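Local coordinates for protein UDP-glucose 4-epimerase (Campylobacter jejuni subsp. jejuni serotype O:2, PDB 7K3P) that probably interconverts UDP-glucose and UDP-galactose, and their N-acetylated counterparts, by inverting the sugar at C4 with the aid of bound NAD, at residues A90-I98 / Y110-L121; F135-E144 / P155-K166. The protein carries 2 engineered substitutions. All blocks are in the same frame, centred on the assembly; numbering follows the deposited sequence.

How the contacts relate
Contact 1 (A90-I98 with Y110-L121) and contact 2 (F135-E144 with P155-K166) follow one another along the chain, their centres about 14 Å apart, and rest on neighbouring strands of one parallel sheet, 90-93 and 132-136. They touch where the two helices meet: T115 OG1 lies 2.8 Å from S165 O and N114 ND2 3.1 Å from S165 OG, both probable hydrogen bonds. Nearer the cofactor, F94 CD1 packs 3.2 Å from S136 OG. Both hold NAD, contact 1 by the adenine and by O3D of the nicotinamide ribose, contact 2 by that same O3D and by O2D. Each also reaches the second subunit, through Y111 and R164 respectively.

Contact 1 (A90-I98 / Y110-L121); sequences AIVHFAASI and YYMNNTVNTTNL. With NAD (nicotinamide-adenine-dinucleotide), chain C.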
loop_
_atom_site.group_PDB
_atom_site.type_symbol
_atom_site.label_atom_id
_atom_site.label_comp_id
_atom_site.label_asym_id
_atom_site.label_seq_id
_atom_site.Cartn_x
_atom_site.Cartn_y
_atom_site.Cartn_z
ATOM N N ALA A 90 7.338 8.238 21.722
ATOM C CA ALA A 90 7.563 8.484 20.300
ATOM C C ALA A 90 8.414 7.412 19.643
ATOM O O ALA A 90 9.233 6.734 20.295
ATOM C CB ALA A 90 8.201 9.869 20.075
ATOM N N ILE A 91 8.215 7.279 18.334
ATOM C CA ILE A 91 9.078 6.458 17.503
ATOM C C ILE A 91 9.556 7.294 16.313
ATOM O O ILE A 91 8.794 8.075 15.740
ATOM C CB ILE A 91 8.359 5.177 17.006
ATOM C CG1 ILE A 91 9.271 4.361 16.088
ATOM C CG2 ILE A 91 7.073 5.511 16.256
ATOM C CD1 ILE A 91 8.632 3.032 15.684
ATOM N N VAL A 92 10.830 7.128 15.987
ATOM C CA VAL A 92 11.433 7.678 14.797
ATOM C C VAL A 92 11.812 6.469 13.970
ATOM O O VAL A 92 12.702 5.695 14.355
ATOM C CB VAL A 92 12.678 8.504 15.133
ATOM C CG1 VAL A 92 13.296 9.062 13.861
ATOM C CG2 VAL A 92 12.305 9.654 16.107
ATOM N N HIS A 93 11.122 6.295 12.839
ATOM C CA HIS A 93 11.169 5.036 12.084
ATOM C C HIS A 93 12.051 5.092 10.815
ATOM O O HIS A 93 11.601 5.547 9.756
ATOM C CB HIS A 93 9.730 4.625 11.730
ATOM C CG HIS A 93 9.623 3.353 10.948
ATOM N ND1 HIS A 93 10.459 2.257 11.176
ATOM C CD2 HIS A 93 8.795 2.980 9.948
ATOM C CE1 HIS A 93 10.133 1.291 10.346
ATOM N NE2 HIS A 93 9.126 1.691 9.584
ATOM N N PHE A 94 13.291 4.625 10.926
ATOM C CA PHE A 94 14.240 4.597 9.811
ATOM C C PHE A 94 14.316 3.232 9.111
ATOM O O PHE A 94 14.758 3.149 7.955
ATOM C CB PHE A 94 15.664 4.878 10.305
ATOM C CG PHE A 94 15.901 6.290 10.767
ATOM C CD1 PHE A 94 16.092 7.321 9.851
ATOM C CD2 PHE A 94 15.982 6.576 12.122
ATOM C CE1 PHE A 94 16.327 8.625 10.287
ATOM C CE2 PHE A 94 16.211 7.871 12.568
ATOM C CZ PHE A 94 16.393 8.898 11.651
ATOM N N ALA A 95 13.982 2.160 9.833
ATOM C CA ALA A 95 14.189 0.797 9.326
ATOM C C ALA A 95 13.438 0.563 8.016
ATOM O O ALA A 95 12.227 0.783 7.927
ATOM C CB ALA A 95 13.771 -0.245 10.377
ATOM N N ALA A 96 14.170 0.113 7.001
ATOM C CA ALA A 96 13.590 -0.169 5.698
ATOM C C ALA A 96 14.670 -0.747 4.798
ATOM O O ALA A 96 15.848 -0.712 5.153
ATOM C CB ALA A 96 13.036 1.123 5.082
ATOM N N SER A 97 14.258 -1.258 3.633
ATOM C CA SER A 97 15.175 -1.521 2.526
ATOM C C SER A 97 15.109 -0.296 1.617
ATOM O O SER A 97 14.028 0.274 1.441
ATOM C CB SER A 97 14.747 -2.778 1.762
ATOM O OG SER A 97 14.700 -3.890 2.626
ATOM N N ILE A 98 16.238 0.119 1.037
ATOM C CA ILE A 98 16.310 1.477 0.481
ATOM C C ILE A 98 16.831 1.624 -0.961
ATOM O O ILE A 98 17.060 2.745 -1.404
ATOM C CB ILE A 98 17.179 2.389 1.377
ATOM C CG1 ILE A 98 18.669 2.065 1.164
ATOM C CG2 ILE A 98 16.751 2.259 2.852
ATOM C CD1 ILE A 98 19.646 2.964 1.926
ATOM N N TYR A 110 10.645 -5.482 -0.775
ATOM C CA TYR A 110 10.369 -4.091 -0.420
ATOM C C TYR A 110 8.988 -3.929 0.218
ATOM O O TYR A 110 8.856 -3.310 1.271
ATOM C CB TYR A 110 10.631 -3.160 -1.619
ATOM C CG TYR A 110 12.117 -2.926 -1.707
ATOM C CD1 TYR A 110 12.979 -3.958 -2.070
ATOM C CD2 TYR A 110 12.670 -1.712 -1.326
ATOM C CE1 TYR A 110 14.351 -3.769 -2.085
ATOM C CE2 TYR A 110 14.030 -1.515 -1.347
ATOM C CZ TYR A 110 14.866 -2.543 -1.724
ATOM O OH TYR A 110 16.224 -2.337 -1.725
ATOM N N TYR A 111 7.968 -4.529 -0.381
ATOM C CA TYR A 111 6.654 -4.501 0.236
ATOM C C TYR A 111 6.603 -5.190 1.606
ATOM O O TYR A 111 5.835 -4.768 2.472
ATOM C CB TYR A 111 5.595 -5.077 -0.705
ATOM C CG TYR A 111 5.334 -4.185 -1.901
ATOM C CD1 TYR A 111 4.797 -2.902 -1.734
ATOM C CD2 TYR A 111 5.626 -4.616 -3.192
ATOM C CE1 TYR A 111 4.554 -2.071 -2.829
ATOM C CE2 TYR A 111 5.388 -3.788 -4.310
ATOM C CZ TYR A 111 4.859 -2.525 -4.115
ATOM O OH TYR A 111 4.616 -1.717 -5.197
ATOM N N MET A 112 7.394 -6.250 1.794
ATOM C CA MET A 112 7.455 -6.938 3.086
ATOM C C MET A 112 8.230 -6.119 4.118
ATOM O O MET A 112 7.731 -5.865 5.204
ATOM C CB MET A 112 8.084 -8.335 2.956
ATOM C CG MET A 112 7.204 -9.334 2.208
ATOM S SD MET A 112 5.616 -9.684 3.004
ATOM C CE MET A 112 6.146 -10.680 4.398
ATOM N N ASN A 113 9.447 -5.710 3.782
ATOM C CA ASN A 113 10.302 -5.095 4.787
ATOM C C ASN A 113 9.922 -3.638 5.058
ATOM O O ASN A 113 10.111 -3.122 6.163
ATOM C CB ASN A 113 11.776 -5.200 4.404
ATOM C CG ASN A 113 12.696 -5.023 5.608
ATOM O OD1 ASN A 113 12.448 -5.587 6.682
ATOM N ND2 ASN A 113 13.749 -4.227 5.442
ATOM N N ASN A 114 9.358 -2.987 4.053
ATOM C CA ASN A 114 8.910 -1.613 4.229
ATOM C C ASN A 114 7.428 -1.534 4.605
ATOM O O ASN A 114 7.094 -1.339 5.769
ATOM C CB ASN A 114 9.245 -0.797 2.977
ATOM C CG ASN A 114 10.739 -0.728 2.719
ATOM O OD1 ASN A 114 11.546 -1.216 3.522
ATOM N ND2 ASN A 114 11.125 -0.110 1.605
ATOM N N THR A 115 6.541 -1.733 3.639
ATOM C CA THR A 115 5.105 -1.546 3.865
ATOM C C THR A 115 4.493 -2.462 4.935
ATOM O O THR A 115 3.723 -2.014 5.795
ATOM C CB THR A 115 4.338 -1.753 2.557
ATOM O OG1 THR A 115 5.003 -1.027 1.503
ATOM C CG2 THR A 115 2.917 -1.284 2.698
ATOM N N VAL A 116 4.807 -3.751 4.872
ATOM C CA VAL A 116 4.225 -4.699 5.821
ATOM C C VAL A 116 4.730 -4.462 7.244
ATOM O O VAL A 116 3.935 -4.359 8.172
ATOM C CB VAL A 116 4.463 -6.162 5.385
ATOM C CG1 VAL A 116 4.199 -7.123 6.540
ATOM C CG2 VAL A 116 3.565 -6.506 4.200
ATOM N N ASN A 117 6.044 -4.388 7.418
ATOM C CA ASN A 117 6.606 -4.187 8.749
ATOM C C ASN A 117 6.144 -2.864 9.328
ATOM O O ASN A 117 5.872 -2.750 10.531
ATOM C CB ASN A 117 8.139 -4.241 8.719
ATOM C CG ASN A 117 8.658 -5.660 8.600
ATOM O OD1 ASN A 117 7.892 -6.591 8.754
ATOM N ND2 ASN A 117 9.953 -5.826 8.320
ATOM N N THR A 118 6.055 -1.859 8.465
ATOM C CA THR A 118 5.626 -0.537 8.922
ATOM C C THR A 118 4.171 -0.565 9.338
ATOM O O THR A 118 3.781 0.078 10.312
ATOM C CB THR A 118 5.900 0.555 7.856
ATOM O OG1 THR A 118 7.315 0.652 7.655
ATOM C CG2 THR A 118 5.374 1.914 8.335
ATOM N N THR A 119 3.353 -1.331 8.618
ATOM C CA THR A 119 1.938 -1.413 8.959
ATOM C C THR A 119 1.738 -2.032 10.349
ATOM O O THR A 119 0.965 -1.520 11.174
ATOM C CB THR A 119 1.137 -2.204 7.902
ATOM O OG1 THR A 119 1.307 -1.571 6.632
ATOM C CG2 THR A 119 -0.335 -2.245 8.258
ATOM N N ASN A 120 2.413 -3.139 10.622
ATOM C CA ASN A 120 2.295 -3.713 11.958
ATOM C C ASN A 120 2.781 -2.724 13.025
ATOM O O ASN A 120 2.193 -2.610 14.099
ATOM C CB ASN A 120 3.095 -4.998 12.077
ATOM C CG ASN A 120 3.104 -5.511 13.501
ATOM O OD1 ASN A 120 2.071 -5.944 14.004
ATOM N ND2 ASN A 120 4.254 -5.417 14.169
ATOM N N LEU A 121 3.874 -2.027 12.723
ATOM C CA LEU A 121 4.439 -1.038 13.639
ATOM C C LEU A 121 3.410 0.031 13.983
ATOM O O LEU A 121 3.246 0.399 15.147
ATOM C CB LEU A 121 5.687 -0.416 13.016
ATOM C CG LEU A 121 6.705 0.305 13.888
ATOM C CD1 LEU A 121 7.116 -0.528 15.090
ATOM C CD2 LEU A 121 7.937 0.646 13.043
HETATM P PA NAD C . 20.268 2.008 6.406
HETATM O O1A NAD C . 20.241 0.680 5.689
HETATM O O2A NAD C . 21.674 2.388 6.776
HETATM O O5B NAD C . 19.437 1.943 7.746
HETATM C C5B NAD C . 18.420 0.988 7.844
HETATM C C4B NAD C . 18.494 0.327 9.163
HETATM O O4B NAD C . 17.318 -0.369 9.463
HETATM C C3B NAD C . 19.673 -0.694 9.215
HETATM O O3B NAD C . 20.632 -0.548 10.330
HETATM C C2B NAD C . 18.958 -2.061 9.088
HETATM O O2B NAD C . 19.630 -3.082 9.693
HETATM C C1B NAD C . 17.665 -1.724 9.759
HETATM N N9A NAD C . 16.581 -2.648 9.389
HETATM C C8A NAD C . 16.162 -2.942 8.141
HETATM N N7A NAD C . 15.166 -3.842 8.182
HETATM C C5A NAD C . 14.910 -4.154 9.458
HETATM C C6A NAD C . 14.008 -5.020 10.098
HETATM N N6A NAD C . 13.075 -5.795 9.315
HETATM N N1A NAD C . 13.993 -5.101 11.444
HETATM C C2A NAD C . 14.842 -4.391 12.207
HETATM N N3A NAD C . 15.753 -3.545 11.620
HETATM C C4A NAD C . 15.805 -3.407 10.264
HETATM O O3 NAD C . 19.607 3.089 5.445
HETATM P PN NAD C . 19.678 4.644 5.697
HETATM O O1N NAD C . 20.180 4.937 7.099
HETATM O O2N NAD C . 20.604 5.228 4.674
HETATM O O5D NAD C . 18.220 5.227 5.506
HETATM C C5D NAD C . 17.302 5.085 6.564
HETATM C C4D NAD C . 15.909 5.537 6.157
HETATM O O4D NAD C . 15.948 6.788 5.505
HETATM C C3D NAD C . 15.146 4.533 5.300
HETATM O O3D NAD C . 13.827 4.521 5.673
HETATM C C2D NAD C . 15.196 5.067 3.932
HETATM O O2D NAD C . 14.148 4.668 3.129
HETATM C C1D NAD C . 15.260 6.592 4.211
HETATM N N1N NAD C . 15.887 7.430 3.087
HETATM C C2N NAD C . 17.244 7.258 2.896
HETATM C C3N NAD C . 17.884 7.987 1.898
HETATM C C7N NAD C . 19.364 7.808 1.679
HETATM O O7N NAD C . 20.021 7.017 2.337
HETATM N N7N NAD C . 20.003 8.580 0.666
HETATM C C4N NAD C . 17.159 8.875 1.126
HETATM C C5N NAD C . 15.807 9.037 1.326
HETATM C C6N NAD C . 15.145 8.307 2.323
HETATM O O HOH W 1 9.958 -0.525 7.277
#
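T118 OG1 is gripped by three groups. H93 NE2 donates to T118 OG1 at 2.8 Å, with the oxygen 5° out of the imidazole plane; the hydroxyl passes its own proton to N114 O. Water 1 lies within bonding distance of T118 OG1, A95 O and N113 O, more acceptors than its two protons can serve at once, and links helix to loop. The imidazole is held from two further directions: ND1 bonds S22, and L121 CD2 sits 3.5 Å from the centroid of the H93 ring, 13° off the normal, a CH-pi contact over one face. L121 also meets I91 CD1, tip to tip.

N114 reads the backbone of S97 with both ends of its amide. N114 OD1 accepts from S97 N at 2.7 Å, and N114 ND2 donates to S97 O at 2.9 Å; both bonds lie in the carbonyl plane, on lone pairs. With CG beside the backbone N (chi1 -62°), the amide reaches S97 from a CB that does not point at the loop. S97 CB lies over one face of the Y110 ring, offset toward its rim, while E102 and the backbone of E99 hold the Y110 hydroxyl.

N113 ND2 donates to S97 OG and, 3.1 Å away, to N7A of NAD, while N113 OD1 accepts from N6A of NAD at 2.7 Å. One amide thus meets a donor and an acceptor on adenine, a complementary pair that fixes which way round both groups lie. Earlier in the same loop, F94 O accepts from O3D of the nicotinamide ribose. The chemistry implies that this loop of the Rossmann-type fold is fastened to helix 107-127 chiefly by directional bonds, and that adenine is recognised through its polar pattern.

Contact 2 (F135-E144 / P155-K166); sequences FSSTAATYGE and PLAPINPYGRSK. With NAD (nicotinamide-adenine-dinucleotide), chain C.
K166 crosses from helix 161-179 to the end of strand 132-136 as a chain with a single bend. K166 CB and K166 CG both lie 3.8 Å from T138 CG2, the threonine crossing the lysine at about a right angle. The turn at chi2 (-71°) then sends K166 CD past the F135 ring, 3.7 Å from F135 CZ, and K166 CE passes 3.1 Å from O2D of NAD. At the tip, K166 NZ donates to S136 O at 2.8 Å with a C=O...N angle of 177°, and to O3D of NAD, also at 2.8 Å. Two acceptors, the S136 carbonyl and the ribose hydroxyl, fix the position of NZ.

One helical turn earlier, Y162 brings its OH to the other ribose hydroxyl, 2.7 Å from O2D of NAD, which lies at the ring edge in its plane; CG anti to the backbone N (chi1 168°) carries the phenol there. T138 CB and A140 CB pack beside this ring. T138 OG1 accepts from A140 N, an ST turn, and N160 OD1 caps the helix start by accepting from G163 N.

Farther out, the 3-10 turn 139-142 lies against the chain leading into that helix. G143 CA comes 3.2 Å from A157 O, on the side where a CB would stand; this and its positive phi both suit glycine. Waters bridge the backbones here, one from A140 O to I159 N and another from Y142 O to P155 O. Y142 CE1 also meets L156 CD2, while its hydroxyl is held by N271 and R189. Y162 and K166, both on the nicotinamide ribose, form the YxxxK motif of the short-chain dehydrogenase/reductase superfamily, to whose extended branch UDP-sugar epimerases belong.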
loop_
_atom_site.group_PDB
_atom_site.type_symbol
_atom_site.label_atom_id
_atom_site.label_comp_id
_atom_site.label_asym_id
_atom_site.label_seq_id
_atom_site.Cartn_x
_atom_site.Cartn_y
_atom_site.Cartn_z
ATOM N N PHE A 135 8.230 9.400 10.433
ATOM C CA PHE A 135 8.482 8.410 9.373
ATOM C C PHE A 135 9.446 8.943 8.321
ATOM O O PHE A 135 9.190 9.988 7.698
ATOM C CB PHE A 135 7.160 8.011 8.722
ATOM C CG PHE A 135 7.299 6.990 7.616
ATOM C CD1 PHE A 135 8.064 5.842 7.800
ATOM C CD2 PHE A 135 6.622 7.161 6.408
ATOM C CE1 PHE A 135 8.185 4.886 6.774
ATOM C CE2 PHE A 135 6.724 6.216 5.382
ATOM C CZ PHE A 135 7.506 5.070 5.571
ATOM N N SER A 136 10.562 8.238 8.134
ATOM C CA SER A 136 11.475 8.530 7.045
ATOM C C SER A 136 10.872 8.014 5.742
ATOM O O SER A 136 10.972 6.809 5.441
ATOM C CB SER A 136 12.815 7.841 7.264
ATOM O OG SER A 136 13.358 8.176 8.515
ATOM N N SER A 137 10.240 8.908 4.981
ATOM C CA SER A 137 9.750 8.543 3.655
ATOM C C SER A 137 10.843 8.933 2.658
ATOM O O SER A 137 12.019 8.885 2.994
ATOM C CB SER A 137 8.445 9.263 3.358
ATOM O OG SER A 137 7.897 8.821 2.133
ATOM N N THR A 138 10.468 9.341 1.450
ATOM C CA THR A 138 11.474 9.578 0.411
ATOM C C THR A 138 10.925 10.447 -0.709
ATOM O O THR A 138 9.726 10.455 -0.955
ATOM C CB THR A 138 11.956 8.245 -0.234
ATOM O OG1 THR A 138 12.757 8.525 -1.400
ATOM C CG2 THR A 138 10.753 7.386 -0.672
ATOM N N ALA A 139 11.809 11.158 -1.406
ATOM C CA ALA A 139 11.377 11.908 -2.593
ATOM C C ALA A 139 10.932 10.972 -3.725
ATOM O O ALA A 139 10.222 11.389 -4.635
ATOM C CB ALA A 139 12.482 12.862 -3.080
ATOM N N ALA A 140 11.336 9.703 -3.667
ATOM C CA ALA A 140 10.849 8.713 -4.641
ATOM C C ALA A 140 9.316 8.650 -4.686
ATOM O O ALA A 140 8.730 8.179 -5.673
ATOM C CB ALA A 140 11.459 7.302 -4.364
ATOM N N THR A 141 8.650 9.120 -3.630
ATOM C CA THR A 141 7.195 9.147 -3.661
ATOM C C THR A 141 6.669 10.093 -4.741
ATOM O O THR A 141 5.539 9.936 -5.196
ATOM C CB THR A 141 6.567 9.529 -2.316
ATOM O OG1 THR A 141 7.086 10.799 -1.880
ATOM C CG2 THR A 141 6.845 8.439 -1.269
ATOM N N TYR A 142 7.470 11.080 -5.136
ATOM C CA TYR A 142 7.029 12.001 -6.195
ATOM C C TYR A 142 7.177 11.413 -7.592
ATOM O O TYR A 142 6.639 11.977 -8.557
ATOM C CB TYR A 142 7.798 13.324 -6.148
ATOM C CG TYR A 142 7.611 14.092 -4.866
ATOM C CD1 TYR A 142 6.352 14.514 -4.458
ATOM C CD2 TYR A 142 8.698 14.405 -4.069
ATOM C CE1 TYR A 142 6.184 15.229 -3.271
ATOM C CE2 TYR A 142 8.544 15.119 -2.891
ATOM C CZ TYR A 142 7.288 15.520 -2.497
ATOM O OH TYR A 142 7.146 16.226 -1.316
ATOM N N GLY A 143 7.916 10.305 -7.710
ATOM C CA GLY A 143 8.152 9.680 -9.006
ATOM C C GLY A 143 8.976 10.590 -9.911
ATOM O O GLY A 143 10.088 11.006 -9.559
ATOM N N GLU A 144 8.442 10.890 -11.090
ATOM C CA GLU A 144 9.107 11.817 -12.009
ATOM C C GLU A 144 8.306 13.103 -12.012
ATOM O O GLU A 144 7.303 13.219 -12.711
ATOM C CB GLU A 144 9.194 11.230 -13.418
ATOM C CG GLU A 144 10.304 10.211 -13.573
ATOM C CD GLU A 144 10.249 9.490 -14.908
ATOM O OE1 GLU A 144 9.154 9.455 -15.515
ATOM O OE2 GLU A 144 11.296 8.959 -15.341
ATOM N N PRO A 155 2.042 15.746 -7.025
ATOM C CA PRO A 155 1.419 14.419 -7.067
ATOM C C PRO A 155 2.366 13.316 -6.601
ATOM O O PRO A 155 3.576 13.308 -6.897
ATOM C CB PRO A 155 1.073 14.234 -8.551
ATOM C CG PRO A 155 1.935 15.208 -9.280
ATOM C CD PRO A 155 2.109 16.378 -8.353
ATOM N N LEU A 156 1.794 12.379 -5.862
ATOM C CA LEU A 156 2.526 11.232 -5.365
ATOM C C LEU A 156 2.372 10.109 -6.399
ATOM O O LEU A 156 1.377 9.388 -6.409
ATOM C CB LEU A 156 1.980 10.841 -3.977
ATOM C CG LEU A 156 1.981 12.034 -3.001
ATOM C CD1 LEU A 156 1.382 11.705 -1.614
ATOM C CD2 LEU A 156 3.394 12.581 -2.841
ATOM N N ALA A 157 3.358 9.979 -7.281
ATOM C CA ALA A 157 3.263 9.062 -8.413
ATOM C C ALA A 157 4.544 8.253 -8.579
ATOM O O ALA A 157 5.244 8.385 -9.588
ATOM C CB ALA A 157 2.968 9.843 -9.692
ATOM N N PRO A 158 4.861 7.410 -7.585
ATOM C CA PRO A 158 6.125 6.662 -7.638
ATOM C C PRO A 158 6.197 5.736 -8.854
ATOM O O PRO A 158 5.167 5.245 -9.329
ATOM C CB PRO A 158 6.106 5.836 -6.344
ATOM C CG PRO A 158 4.635 5.773 -5.932
ATOM C CD PRO A 158 4.014 7.043 -6.434
ATOM N N ILE A 159 7.412 5.474 -9.328
ATOM C CA ILE A 159 7.607 4.692 -10.541
ATOM C C ILE A 159 8.407 3.418 -10.279
ATOM O O ILE A 159 8.820 2.740 -11.215
ATOM C CB ILE A 159 8.323 5.514 -11.634
ATOM C CG1 ILE A 159 9.712 5.943 -11.154
ATOM C CG2 ILE A 159 7.491 6.730 -12.008
ATOM C CD1 ILE A 159 10.545 6.651 -12.227
ATOM N N ASN A 160 8.641 3.097 -9.011
ATOM C CA ASN A 160 9.273 1.826 -8.681
ATOM C C ASN A 160 8.715 1.281 -7.374
ATOM O O ASN A 160 8.039 2.003 -6.644
ATOM C CB ASN A 160 10.791 1.972 -8.617
ATOM C CG ASN A 160 11.221 3.090 -7.700
ATOM O OD1 ASN A 160 11.085 2.985 -6.472
ATOM N ND2 ASN A 160 11.741 4.177 -8.285
ATOM N N PRO A 161 8.964 -0.008 -7.091
ATOM C CA PRO A 161 8.356 -0.602 -5.896
ATOM C C PRO A 161 8.880 0.029 -4.602
ATOM O O PRO A 161 8.117 0.094 -3.633
ATOM C CB PRO A 161 8.751 -2.082 -5.999
ATOM C CG PRO A 161 9.002 -2.304 -7.516
ATOM C CD PRO A 161 9.646 -1.008 -7.940
ATOM N N TYR A 162 10.136 0.477 -4.572
ATOM C CA TYR A 162 10.627 1.170 -3.385
ATOM C C TYR A 162 9.765 2.400 -3.113
ATOM O O TYR A 162 9.251 2.576 -2.005
ATOM C CB TYR A 162 12.098 1.574 -3.528
ATOM C CG TYR A 162 12.579 2.552 -2.452
ATOM C CD1 TYR A 162 12.691 2.157 -1.117
ATOM C CD2 TYR A 162 12.913 3.866 -2.776
ATOM C CE1 TYR A 162 13.123 3.041 -0.136
ATOM C CE2 TYR A 162 13.351 4.757 -1.802
ATOM C CZ TYR A 162 13.460 4.335 -0.489
ATOM O OH TYR A 162 13.904 5.221 0.457
ATOM N N GLY A 163 9.592 3.246 -4.127
ATOM C CA GLY A 163 8.777 4.443 -3.970
ATOM C C GLY A 163 7.337 4.144 -3.579
ATOM O O GLY A 163 6.760 4.829 -2.719
ATOM N N ARG A 164 6.748 3.135 -4.218
ATOM C CA ARG A 164 5.391 2.709 -3.885
ATOM C C ARG A 164 5.296 2.178 -2.460
ATOM O O ARG A 164 4.303 2.427 -1.772
ATOM C CB ARG A 164 4.884 1.636 -4.870
ATOM C CG ARG A 164 4.504 2.190 -6.237
ATOM C CD ARG A 164 3.886 1.149 -7.149
ATOM N NE ARG A 164 4.896 0.383 -7.870
ATOM C CZ ARG A 164 5.486 0.798 -8.992
ATOM N NH1 ARG A 164 5.164 1.980 -9.498
ATOM N NH2 ARG A 164 6.400 0.041 -9.604
ATOM N N SER A 165 6.313 1.432 -2.026
ATOM C CA SER A 165 6.272 0.801 -0.704
ATOM C C SER A 165 6.272 1.857 0.400
ATOM O O SER A 165 5.681 1.660 1.461
ATOM C CB SER A 165 7.439 -0.187 -0.505
ATOM O OG SER A 165 8.678 0.466 -0.287
ATOM N N LYS A 166 6.942 2.976 0.142
ATOM C CA LYS A 166 6.990 4.085 1.091
ATOM C C LYS A 166 5.699 4.898 1.077
ATOM O O LYS A 166 5.185 5.276 2.131
ATOM C CB LYS A 166 8.210 4.963 0.798
ATOM C CG LYS A 166 9.535 4.307 1.203
ATOM C CD LYS A 166 9.668 4.262 2.739
ATOM C CE LYS A 166 11.106 4.050 3.145
ATOM N NZ LYS A 166 11.250 4.098 4.634
HETATM P PA NAD C . 20.268 2.008 6.406
HETATM O O1A NAD C . 20.241 0.680 5.689
HETATM O O2A NAD C . 21.674 2.388 6.776
HETATM O O5B NAD C . 19.437 1.943 7.746
HETATM C C5B NAD C . 18.420 0.988 7.844
HETATM C C4B NAD C . 18.494 0.327 9.163
HETATM O O4B NAD C . 17.318 -0.369 9.463
HETATM C C3B NAD C . 19.673 -0.694 9.215
HETATM O O3B NAD C . 20.632 -0.548 10.330
HETATM C C2B NAD C . 18.958 -2.061 9.088
HETATM O O2B NAD C . 19.630 -3.082 9.693
HETATM C C1B NAD C . 17.665 -1.724 9.759
HETATM N N9A NAD C . 16.581 -2.648 9.389
HETATM C C8A NAD C . 16.162 -2.942 8.141
HETATM N N7A NAD C . 15.166 -3.842 8.182
HETATM C C5A NAD C . 14.910 -4.154 9.458
HETATM C C6A NAD C . 14.008 -5.020 10.098
HETATM N N6A NAD C . 13.075 -5.795 9.315
HETATM N N1A NAD C . 13.993 -5.101 11.444
HETATM C C2A NAD C . 14.842 -4.391 12.207
HETATM N N3A NAD C . 15.753 -3.545 11.620
HETATM C C4A NAD C . 15.805 -3.407 10.264
HETATM O O3 NAD C . 19.607 3.089 5.445
HETATM P PN NAD C . 19.678 4.644 5.697
HETATM O O1N NAD C . 20.180 4.937 7.099
HETATM O O2N NAD C . 20.604 5.228 4.674
HETATM O O5D NAD C . 18.220 5.227 5.506
HETATM C C5D NAD C . 17.302 5.085 6.564
HETATM C C4D NAD C . 15.909 5.537 6.157
HETATM O O4D NAD C . 15.948 6.788 5.505
HETATM C C3D NAD C . 15.146 4.533 5.300
HETATM O O3D NAD C . 13.827 4.521 5.673
HETATM C C2D NAD C . 15.196 5.067 3.932
HETATM O O2D NAD C . 14.148 4.668 3.129
HETATM C C1D NAD C . 15.260 6.592 4.211
HETATM N N1N NAD C . 15.887 7.430 3.087
HETATM C C2N NAD C . 17.244 7.258 2.896
HETATM C C3N NAD C . 17.884 7.987 1.898
HETATM C C7N NAD C . 19.364 7.808 1.679
HETATM O O7N NAD C . 20.021 7.017 2.337
HETATM N N7N NAD C . 20.003 8.580 0.666
HETATM C C4N NAD C . 17.159 8.875 1.126
HETATM C C5N NAD C . 15.807 9.037 1.326
HETATM C C6N NAD C . 15.145 8.307 2.323
HETATM O O HOH W 2 9.390 6.652 -7.708
HETATM O O HOH W 3 5.114 14.254 -8.598
HETATM O O HOH W 4 5.885 10.045 -11.614
#